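Local coordinates for protein ficolin-3 (PDB 2J5Z) that binds galactose and probably other sugars on microbial surfaces as a trimeric innate-immune lectin, through its fibrinogen-like recognition domain, at the interface of chains A and B. Numbering follows the deposited sequence. Chains: chain A/B, Ficolin-3.

Contact 1: the interface of chains A and B. Residues chain A 23, 25, 27-29; chain B 37, 40, 79.
The phenol ring of A:Tyr29 and the carboxamide of B:Gln79 meet with their planes 75° apart, the amide nitrogen NE2 standing 3.3 Å from the tyrosine hydroxyl OH without bonding to it. One face of the ring carries water 1 over its centre. At the edge, in the ring plane, lies the backbone O of A:Leu25, which accepts a hydrogen bond from A:Tyr29 OH at 2.6 Å, fixing the hydroxyl. Water 2 lies in plane at the edge of the A:Trp28 indole. B:Pro40 comes in across the tyrosine at about a right angle, its CG 4.1 Å from ring carbon CE1. The side chain of B:Gln79 is extended beyond CG (chi2 175°), which carries its amide out to the backbone of chain A, with CD packed on the CA of A:Gly27, where a side chain is lacking. Both ends of the amide are used through water: OE1 bonds water 2 at 2.7 Å, which also bonds A:Trp28 N almost straight (178° at H), while NE2 bonds water 1, itself 2.7 Å from A:Trp28 O. Glutamine suits the place because it offers an acceptor and a donor together. The site joins two subunits of the trimer through a water-bridged amide beside a light apolar touch.

Contact 2: the interface of chains A and B. Residues chain A 24-26; chain B 28, 75-77, 79, 83-85.
Backbone hydrogen bonds come first: A:Ser26 N donates to B:Gly77 O at 2.8 Å, and B:Gln79 N donates to A:Ser26 O at 2.8 Å. With A:Leu25 and B:Gly77 paired as a parallel bridge, they form a short beta-type link between chains, and the lack of a side chain at B:Gly77 probably lets the partner strand come close. The hydroxyl OG of A:Ser26 adds a weak bond to B:Gly77 O. Apolar packing centres on A:Leu25, whose branched tip enters a pocket of chain B. Its CD2 lies 3.8 Å from CH2, at the rim of the B:Trp28 indole, the two side chains meeting at about a right angle. CG rests 4.0 Å from B:Phe83 CB, and CD1 packs against the backbone of B:Phe76, 3.8 Å from its CA. Leucine suits this place because its two methyls reach different walls. The walls brace each other, since B:Trp28 CH2 sits above one face of the B:Phe83 ring, toward its rim. Water supplies the third kind: water 3 joins A:Thr24 OG1 to B:Leu85 O. The threonine hydroxyl, placed between its backbone N and carbonyl carbon (chi1 51°), lies 3.0 Å from that water. Strand pairing and a buried leucine together hold neighbouring subunits in register.

Contact 3: the interface of chains A and B. Residues chain A 24, 46; chain B 63, 67, 76-77.
An intersubunit salt bridge joins the loop residue A:Asp46, just after strand 38-44, to B:Arg67, in the loop before the helix 69-74. The two side chains meet tip to tip, and the guanidinium presents its end, NH1 and NH2, to the carboxylate. B:Arg67 NH1 donates to OD1 of A:Asp46 at 2.6 Å (146° at H), on the syn side of that oxygen but out of the carboxylate plane, and close to the guanidinium plane. NH2 makes the salt bridge to OD2 through that oxygen's syn lone pair, tilted from the guanidinium plane, though the modelled separation is very short and its exact value doubtful; B:Arg67 NH2 also lies 2.9 Å from A:Asp46 OD1. The planes of the two groups are turned 47° apart, so the fork is twisted. Aspartate and arginine suit the place because the N-H-bearing end of the guanidinium matches two acceptor oxygens, with opposite charges expected. With CG anti to its backbone N (chi1 -151°), A:Asp46 extends its carboxylate toward chain B. CD1 of B:Phe76 lies 3.4 Å above the guanidinium plane of B:Arg67, a second-shell support that should limit its rotation. Water 5 links A:Thr24 O to B:Gly77 N. In the fold, the contact brings loops of two fibrinogen-like domains together beside the short strand of B:Phe76.

Contact 1: the interface of chains A and B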
# COMPACT_ATOMS: atom_id res chain seq x y z
N ALA A 23 4.79 -5.19 -17.07
CA ALA A 23 4.38 -4.83 -15.72
C ALA A 23 3.19 -5.69 -15.31
O ALA A 23 2.04 -5.36 -15.58
CB ALA A 23 4.03 -3.34 -15.63
N LEU A 25 2.33 -7.00 -12.11
CA LEU A 25 1.74 -6.93 -10.77
C LEU A 25 0.78 -5.75 -10.64
O LEU A 25 1.15 -4.62 -10.92
CB LEU A 25 2.85 -6.80 -9.71
CG LEU A 25 3.42 -8.09 -9.09
CD1 LEU A 25 3.28 -9.32 -9.96
CD2 LEU A 25 4.86 -7.92 -8.57
N GLY A 27 -1.10 -2.61 -9.17
CA GLY A 27 -0.64 -1.63 -8.20
C GLY A 27 -0.61 -0.25 -8.82
O GLY A 27 -1.16 -0.05 -9.90
N TRP A 28 0.07 0.67 -8.16
CA TRP A 28 0.10 2.08 -8.61
C TRP A 28 1.22 2.33 -9.63
O TRP A 28 2.39 1.99 -9.40
CB TRP A 28 0.19 3.02 -7.40
CG TRP A 28 -1.09 2.97 -6.62
CD1 TRP A 28 -1.40 2.12 -5.59
CD2 TRP A 28 -2.26 3.77 -6.85
NE1 TRP A 28 -2.69 2.36 -5.17
CE2 TRP A 28 -3.23 3.36 -5.92
CE3 TRP A 28 -2.56 4.82 -7.74
CZ2 TRP A 28 -4.50 3.94 -5.86
CZ3 TRP A 28 -3.81 5.40 -7.68
CH2 TRP A 28 -4.77 4.96 -6.74
N TYR A 29 0.84 2.91 -10.76
CA TYR A 29 1.76 3.20 -11.85
C TYR A 29 1.50 4.61 -12.34
O TYR A 29 0.41 5.12 -12.18
CB TYR A 29 1.52 2.26 -13.02
CG TYR A 29 1.91 0.83 -12.76
CD1 TYR A 29 3.16 0.36 -13.11
CD2 TYR A 29 1.02 -0.05 -12.16
CE1 TYR A 29 3.53 -0.96 -12.89
CE2 TYR A 29 1.37 -1.37 -11.92
CZ TYR A 29 2.63 -1.81 -12.29
OH TYR A 29 3.00 -3.11 -12.05
N ARG B 37 14.64 -2.04 -18.41
CA ARG B 37 13.24 -2.18 -18.03
C ARG B 37 13.07 -1.83 -16.55
O ARG B 37 13.84 -2.29 -15.71
CB ARG B 37 12.82 -3.63 -18.25
CG ARG B 37 11.56 -3.83 -19.06
CD ARG B 37 10.90 -5.14 -18.68
NE ARG B 37 9.99 -4.93 -17.56
CZ ARG B 37 9.62 -5.88 -16.70
NH1 ARG B 37 10.09 -7.11 -16.82
NH2 ARG B 37 8.79 -5.57 -15.72
N PRO B 40 9.03 -2.99 -10.78
CA PRO B 40 8.60 -2.80 -9.39
C PRO B 40 8.93 -4.03 -8.53
O PRO B 40 8.65 -5.15 -8.94
CB PRO B 40 7.08 -2.61 -9.49
CG PRO B 40 6.78 -2.44 -10.97
CD PRO B 40 7.91 -3.04 -11.73
N GLN B 79 0.51 -6.02 -5.87
CA GLN B 79 1.49 -5.43 -4.98
C GLN B 79 0.89 -5.21 -3.60
O GLN B 79 1.61 -5.19 -2.62
CB GLN B 79 2.01 -4.10 -5.54
CG GLN B 79 2.76 -4.21 -6.86
CD GLN B 79 3.15 -2.84 -7.42
OE1 GLN B 79 3.43 -1.90 -6.66
NE2 GLN B 79 3.18 -2.73 -8.75
O HOH W 1 4.22 0.07 -9.53
O HOH W 2 1.59 -0.10 -5.83

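Contact 2: the interface of chains A and B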
# COMPACT_ATOMS: atom_id res chain seq x y z
N THR A 24 3.49 -6.81 -14.66
CA THR A 24 2.48 -7.84 -14.40
C THR A 24 1.85 -7.85 -13.01
O THR A 24 0.93 -8.65 -12.76
CB THR A 24 3.07 -9.22 -14.66
OG1 THR A 24 4.30 -9.33 -13.94
CG2 THR A 24 3.35 -9.42 -16.14
N LEU A 25 2.33 -7.00 -12.11
CA LEU A 25 1.74 -6.93 -10.77
C LEU A 25 0.78 -5.75 -10.64
O LEU A 25 1.15 -4.62 -10.92
CB LEU A 25 2.85 -6.80 -9.71
CG LEU A 25 3.42 -8.09 -9.09
CD1 LEU A 25 3.28 -9.32 -9.96
CD2 LEU A 25 4.86 -7.92 -8.57
N SER A 26 -0.44 -6.01 -10.20
CA SER A 26 -1.38 -4.90 -9.97
C SER A 26 -0.83 -3.90 -8.96
O SER A 26 -0.15 -4.27 -8.01
CB SER A 26 -2.73 -5.44 -9.48
OG SER A 26 -3.23 -6.40 -10.39
N TRP B 28 7.38 -0.67 -1.86
CA TRP B 28 7.61 -0.92 -3.28
C TRP B 28 8.52 0.14 -3.87
O TRP B 28 8.32 1.34 -3.67
CB TRP B 28 6.28 -1.02 -4.05
CG TRP B 28 5.56 -2.29 -3.70
CD1 TRP B 28 4.69 -2.49 -2.66
CD2 TRP B 28 5.69 -3.55 -4.36
NE1 TRP B 28 4.26 -3.81 -2.65
CE2 TRP B 28 4.86 -4.47 -3.69
CE3 TRP B 28 6.42 -3.99 -5.47
CZ2 TRP B 28 4.76 -5.81 -4.09
CZ3 TRP B 28 6.31 -5.32 -5.87
CH2 TRP B 28 5.48 -6.21 -5.18
N GLY B 75 5.49 -13.33 -14.28
CA GLY B 75 5.06 -12.85 -12.95
C GLY B 75 3.57 -12.52 -12.97
O GLY B 75 2.98 -12.34 -14.04
N PHE B 76 2.95 -12.45 -11.78
CA PHE B 76 1.52 -12.17 -11.66
C PHE B 76 1.20 -11.85 -10.22
O PHE B 76 1.99 -12.14 -9.32
CB PHE B 76 0.68 -13.38 -12.10
CG PHE B 76 0.95 -14.63 -11.30
CD1 PHE B 76 0.32 -14.84 -10.08
CD2 PHE B 76 1.85 -15.58 -11.75
CE1 PHE B 76 0.58 -15.99 -9.32
CE2 PHE B 76 2.12 -16.72 -11.02
CZ PHE B 76 1.48 -16.93 -9.79
N GLY B 77 0.04 -11.24 -9.99
CA GLY B 77 -0.40 -10.93 -8.64
C GLY B 77 -0.63 -9.45 -8.38
O GLY B 77 -0.87 -8.66 -9.30
N GLN B 79 0.51 -6.02 -5.87
CA GLN B 79 1.49 -5.43 -4.98
C GLN B 79 0.89 -5.21 -3.60
O GLN B 79 1.61 -5.19 -2.62
CB GLN B 79 2.01 -4.10 -5.54
CG GLN B 79 2.76 -4.21 -6.86
CD GLN B 79 3.15 -2.84 -7.42
OE1 GLN B 79 3.43 -1.90 -6.66
NE2 GLN B 79 3.18 -2.73 -8.75
N PHE B 83 1.82 -12.27 -4.62
CA PHE B 83 2.43 -12.24 -5.96
C PHE B 83 3.56 -13.23 -6.15
O PHE B 83 4.15 -13.73 -5.19
CB PHE B 83 2.96 -10.83 -6.26
CG PHE B 83 4.05 -10.39 -5.33
CD1 PHE B 83 5.37 -10.70 -5.59
CD2 PHE B 83 3.74 -9.72 -4.16
CE1 PHE B 83 6.39 -10.31 -4.71
CE2 PHE B 83 4.75 -9.33 -3.27
CZ PHE B 83 6.07 -9.63 -3.55
N TRP B 84 3.86 -13.47 -7.42
CA TRP B 84 5.10 -14.12 -7.86
C TRP B 84 5.78 -13.15 -8.82
O TRP B 84 5.19 -12.76 -9.84
CB TRP B 84 4.76 -15.40 -8.60
CG TRP B 84 6.00 -16.12 -9.14
CD1 TRP B 84 6.44 -16.15 -10.43
CD2 TRP B 84 6.92 -16.92 -8.38
NE1 TRP B 84 7.58 -16.93 -10.52
CE2 TRP B 84 7.89 -17.41 -9.28
CE3 TRP B 84 7.02 -17.28 -7.03
CZ2 TRP B 84 8.96 -18.23 -8.87
CZ3 TRP B 84 8.06 -18.10 -6.62
CH2 TRP B 84 9.02 -18.56 -7.55
N LEU B 85 7.02 -12.78 -8.51
CA LEU B 85 7.71 -11.73 -9.26
C LEU B 85 7.91 -12.12 -10.73
O LEU B 85 7.86 -11.27 -11.61
CB LEU B 85 9.07 -11.40 -8.62
CG LEU B 85 9.86 -10.23 -9.25
CD1 LEU B 85 9.06 -8.94 -9.21
CD2 LEU B 85 11.20 -10.08 -8.57
O HOH W 3 6.48 -8.85 -11.98
O HOH W 4 -1.38 -10.19 -12.27

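Contact 3: the interface of chains A and B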
# COMPACT_ATOMS: atom_id res chain seq x y z
N THR A 24 3.49 -6.81 -14.66
CA THR A 24 2.48 -7.84 -14.40
C THR A 24 1.85 -7.85 -13.01
O THR A 24 0.93 -8.65 -12.76
CB THR A 24 3.07 -9.22 -14.66
OG1 THR A 24 4.30 -9.33 -13.94
CG2 THR A 24 3.35 -9.42 -16.14
N ASP A 46 -4.40 -8.39 -13.36
CA ASP A 46 -4.72 -9.81 -13.17
C ASP A 46 -6.16 -10.22 -13.51
O ASP A 46 -6.38 -11.26 -14.13
CB ASP A 46 -4.35 -10.26 -11.75
CG ASP A 46 -3.99 -11.74 -11.68
OD1 ASP A 46 -4.33 -12.48 -12.63
OD2 ASP A 46 -3.36 -12.16 -10.69
N VAL B 63 -5.18 -14.34 -4.55
CA VAL B 63 -4.60 -14.48 -5.88
C VAL B 63 -4.50 -15.97 -6.28
O VAL B 63 -4.08 -16.79 -5.49
CB VAL B 63 -3.19 -13.82 -5.97
CG1 VAL B 63 -2.55 -14.11 -7.32
CG2 VAL B 63 -3.30 -12.28 -5.74
N ARG B 67 -1.21 -21.33 -12.19
CA ARG B 67 -1.01 -20.62 -13.45
C ARG B 67 -0.05 -21.31 -14.41
O ARG B 67 0.71 -22.20 -14.02
CB ARG B 67 -0.51 -19.21 -13.16
CG ARG B 67 -1.43 -18.50 -12.19
CD ARG B 67 -1.61 -17.07 -12.62
NE ARG B 67 -2.33 -16.34 -11.60
CZ ARG B 67 -2.84 -15.14 -11.78
NH1 ARG B 67 -2.71 -14.54 -12.97
NH2 ARG B 67 -3.48 -14.57 -10.78
N PHE B 76 2.95 -12.45 -11.78
CA PHE B 76 1.52 -12.17 -11.66
C PHE B 76 1.20 -11.85 -10.22
O PHE B 76 1.99 -12.14 -9.32
CB PHE B 76 0.68 -13.38 -12.10
CG PHE B 76 0.95 -14.63 -11.30
CD1 PHE B 76 0.32 -14.84 -10.08
CD2 PHE B 76 1.85 -15.58 -11.75
CE1 PHE B 76 0.58 -15.99 -9.32
CE2 PHE B 76 2.12 -16.72 -11.02
CZ PHE B 76 1.48 -16.93 -9.79
N GLY B 77 0.04 -11.24 -9.99
CA GLY B 77 -0.40 -10.93 -8.64
C GLY B 77 -0.63 -9.45 -8.38
O GLY B 77 -0.87 -8.66 -9.30
O HOH W 5 -1.38 -10.19 -12.27

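The three contacts form one continuous strip between two subunits of the deposited trimer. Contacts 1 and 2 have C-alpha centres about 7 Å apart and share A:Leu25 and B:Gln79; contacts 2 and 3 lie about 6 Å apart and share A:Thr24, B:Phe76 and B:Gly77. Contact 2 therefore lies between the others, with contacts 1 and 3 about 11 Å apart. Water bridges run along the whole strip, joined by strand pairing and apolar packing in contact 2 and by a charged pair in contact 3. Chain A contributes mainly its 23-29 segment, while chain B offers mostly different residues, as expected for head-to-tail packing around a trimer.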